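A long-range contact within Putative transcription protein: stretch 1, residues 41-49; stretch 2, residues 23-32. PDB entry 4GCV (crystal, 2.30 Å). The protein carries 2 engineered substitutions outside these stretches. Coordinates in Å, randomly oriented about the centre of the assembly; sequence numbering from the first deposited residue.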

# COMPACT_ATOMS: atom_id res chain seq x y z
N GLU B 41 22.52 3.34 11.77
CA GLU B 41 21.31 3.97 12.30
C GLU B 41 20.16 3.03 12.08
O GLU B 41 19.46 2.69 13.01
CB GLU B 41 21.01 5.32 11.63
CG GLU B 41 21.97 6.43 12.03
CD GLU B 41 21.69 7.76 11.31
OE1 GLU B 41 21.54 7.81 10.05
OE2 GLU B 41 21.65 8.77 12.05
N PHE B 42 19.95 2.58 10.86
CA PHE B 42 18.83 1.67 10.66
C PHE B 42 18.96 0.40 11.52
O PHE B 42 17.99 -0.06 12.09
CB PHE B 42 18.64 1.32 9.20
CG PHE B 42 18.20 2.47 8.34
CD1 PHE B 42 16.87 2.89 8.34
CD2 PHE B 42 19.10 3.11 7.47
CE1 PHE B 42 16.46 3.96 7.50
CE2 PHE B 42 18.68 4.17 6.64
CZ PHE B 42 17.38 4.60 6.66
N SER B 43 20.17 -0.13 11.63
CA SER B 43 20.34 -1.41 12.27
C SER B 43 19.99 -1.30 13.72
O SER B 43 19.25 -2.13 14.20
CB SER B 43 21.78 -1.96 12.10
OG SER B 43 21.79 -3.39 12.27
N ARG B 44 20.50 -0.27 14.40
CA ARG B 44 20.37 -0.13 15.83
C ARG B 44 18.94 0.22 16.16
O ARG B 44 18.34 -0.33 17.09
CB ARG B 44 21.28 0.97 16.42
CG ARG B 44 22.71 1.02 15.97
CD ARG B 44 23.59 0.14 16.77
NE ARG B 44 25.02 0.45 16.61
CZ ARG B 44 25.86 -0.21 15.82
NH1 ARG B 44 25.43 -1.22 15.05
NH2 ARG B 44 27.15 0.15 15.77
N SER B 45 18.38 1.14 15.40
CA SER B 45 17.05 1.63 15.71
C SER B 45 15.97 0.57 15.48
O SER B 45 15.08 0.40 16.33
CB SER B 45 16.76 2.90 14.93
OG SER B 45 15.38 2.87 14.59
N LEU B 46 16.07 -0.17 14.39
CA LEU B 46 15.09 -1.20 14.05
C LEU B 46 15.38 -2.61 14.63
O LEU B 46 14.58 -3.56 14.50
CB LEU B 46 14.97 -1.25 12.53
CG LEU B 46 13.83 -0.48 11.82
CD1 LEU B 46 13.11 0.67 12.62
CD2 LEU B 46 14.28 -0.05 10.49
N ASP B 47 16.51 -2.75 15.27
CA ASP B 47 16.94 -4.07 15.79
C ASP B 47 16.80 -5.20 14.78
O ASP B 47 16.20 -6.24 15.07
CB ASP B 47 16.22 -4.44 17.09
CG ASP B 47 16.93 -5.52 17.82
OD1 ASP B 47 18.17 -5.59 17.64
OD2 ASP B 47 16.26 -6.32 18.54
N ILE B 48 17.38 -4.99 13.60
CA ILE B 48 17.30 -5.93 12.49
C ILE B 48 18.69 -6.41 12.12
O ILE B 48 19.64 -5.62 12.10
CB ILE B 48 16.58 -5.24 11.28
CG1 ILE B 48 16.69 -6.02 9.95
CG2 ILE B 48 17.11 -3.79 11.03
CD1 ILE B 48 15.66 -5.44 8.92
N ALA B 49 18.83 -7.70 11.84
CA ALA B 49 20.11 -8.23 11.40
C ALA B 49 20.56 -7.62 10.05
O ALA B 49 19.73 -7.34 9.22
CB ALA B 49 20.05 -9.79 11.29
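Stretch 2, residues 23-32: WWSILIMRDA

Stretch 2 is helical throughout, from W23 to A32, its turns held by regular backbone bonds such as I28 N to W24 O at 2.8 Å and A32 N to I28 O at 2.8 Å. It packs against a helix in stretch 1 that arrives from earlier in the chain; D47 is the first residue to leave helical phi/psi, with positive phi. The two axes approach to 10.9 Å and their N-to-C directions differ by 118°, so the helices cross steeply, nearer antiparallel than parallel. The backbones register at two points: F42 CA lies 7.1 Å from I28 CA, and L46 CA 7.4 Å from L27 CA.

The contact surface of stretch 2 is W24, L27, I28, D31 and A32, spaced three and four apart along one side of the helix. L46 is the knob, its side chain set among W24, L27, I28 and D31. Its CD2 reaches I28 CG1 at 3.6 Å and its CD1 reaches L27 CB at 4.1 Å; both chi angles fall between wells, and CD1 is modelled too close to D31 OD2, so that local detail deserves little weight.

One turn earlier, F42 starts sideways yet brings its ring end inward. Its CE1 lies 3.9 Å from I28 CG2, and its CZ 4.0 Å from A32 CB, where the small alanine side chain meets the phenyl ring. Beyond the helix, I48 extends the apolar contact: its CD1 sits over one face of the W24 six-membered ring, 3.9 Å from the centroid, a CH-pi contact, while L46 O approaches the indole edge at W24 CZ3, 3.9 Å away.

Polarity is sparse. S45 OG donates a weak hydrogen bond to D31 OD2 at 3.4 Å, and since that OD2 is the crowded atom, its placement is less sure. The rule is mainly apolar: one leucine knob, flanked by aromatic contacts.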

# COMPACT_ATOMS: atom_id res chain seq x y z
N TRP B 23 6.06 -5.17 6.25
CA TRP B 23 6.39 -4.74 7.60
C TRP B 23 7.73 -4.00 7.71
O TRP B 23 7.75 -2.86 8.12
CB TRP B 23 6.29 -5.94 8.56
CG TRP B 23 6.76 -5.64 9.98
CD1 TRP B 23 7.87 -6.16 10.60
CD2 TRP B 23 6.11 -4.81 10.96
NE1 TRP B 23 7.94 -5.70 11.90
CE2 TRP B 23 6.90 -4.85 12.13
CE3 TRP B 23 4.97 -4.00 10.94
CZ2 TRP B 23 6.56 -4.12 13.29
CZ3 TRP B 23 4.63 -3.29 12.09
CH2 TRP B 23 5.43 -3.35 13.24
N TRP B 24 8.83 -4.66 7.37
CA TRP B 24 10.14 -4.04 7.31
C TRP B 24 10.23 -2.84 6.37
O TRP B 24 10.76 -1.82 6.75
CB TRP B 24 11.20 -5.08 6.96
CG TRP B 24 11.35 -6.02 8.06
CD1 TRP B 24 10.99 -7.35 8.06
CD2 TRP B 24 11.82 -5.74 9.37
NE1 TRP B 24 11.23 -7.91 9.28
CE2 TRP B 24 11.75 -6.94 10.10
CE3 TRP B 24 12.30 -4.58 10.00
CZ2 TRP B 24 12.17 -7.03 11.44
CZ3 TRP B 24 12.69 -4.66 11.32
CH2 TRP B 24 12.64 -5.88 12.02
N SER B 25 9.64 -2.91 5.18
CA SER B 25 9.59 -1.72 4.30
C SER B 25 8.93 -0.56 5.03
O SER B 25 9.38 0.57 4.94
CB SER B 25 8.80 -1.98 3.03
OG SER B 25 9.38 -3.02 2.30
N ILE B 26 7.87 -0.84 5.78
CA ILE B 26 7.19 0.27 6.47
C ILE B 26 8.06 0.86 7.53
O ILE B 26 8.11 2.06 7.68
CB ILE B 26 5.86 -0.19 7.02
CG1 ILE B 26 4.88 -0.38 5.86
CG2 ILE B 26 5.31 0.79 8.07
CD1 ILE B 26 3.71 -1.32 6.27
N LEU B 27 8.80 0.02 8.25
CA LEU B 27 9.59 0.50 9.36
C LEU B 27 10.77 1.27 8.82
O LEU B 27 11.07 2.36 9.29
CB LEU B 27 10.01 -0.68 10.25
CG LEU B 27 8.93 -1.30 11.14
CD1 LEU B 27 9.59 -2.35 12.04
CD2 LEU B 27 8.23 -0.25 12.04
N ILE B 28 11.44 0.73 7.81
CA ILE B 28 12.58 1.42 7.22
C ILE B 28 12.18 2.72 6.51
O ILE B 28 12.78 3.79 6.76
CB ILE B 28 13.35 0.48 6.25
CG1 ILE B 28 13.87 -0.75 7.00
CG2 ILE B 28 14.49 1.19 5.57
CD1 ILE B 28 14.17 -1.93 6.05
N MSE B 29 11.15 2.68 5.68
CA MSE B 29 10.70 3.91 5.04
C MSE B 29 10.35 4.99 6.06
O MSE B 29 10.79 6.16 5.94
CB MSE B 29 9.54 3.65 4.09
CG MSE B 29 9.93 2.87 2.86
SE MSE B 29 11.40 3.88 1.89
CE MSE B 29 10.17 5.16 1.08
N ARG B 30 9.61 4.62 7.10
CA ARG B 30 9.31 5.54 8.17
C ARG B 30 10.55 6.21 8.76
O ARG B 30 10.61 7.43 8.90
CB ARG B 30 8.55 4.81 9.28
CG ARG B 30 8.02 5.70 10.33
CD ARG B 30 7.32 4.89 11.46
NE ARG B 30 7.05 5.80 12.57
CZ ARG B 30 7.96 6.16 13.47
NH1 ARG B 30 9.20 5.67 13.39
NH2 ARG B 30 7.64 7.02 14.44
N ASP B 31 11.55 5.40 9.11
CA ASP B 31 12.79 5.96 9.67
C ASP B 31 13.53 6.80 8.66
O ASP B 31 14.15 7.80 9.04
CB ASP B 31 13.74 4.83 10.10
CG ASP B 31 13.38 4.21 11.42
OD1 ASP B 31 12.77 4.89 12.28
OD2 ASP B 31 13.75 3.01 11.62
N ALA B 32 13.58 6.37 7.40
CA ALA B 32 14.21 7.20 6.36
C ALA B 32 13.48 8.54 6.22
O ALA B 32 14.09 9.57 6.12
CB ALA B 32 14.25 6.46 5.04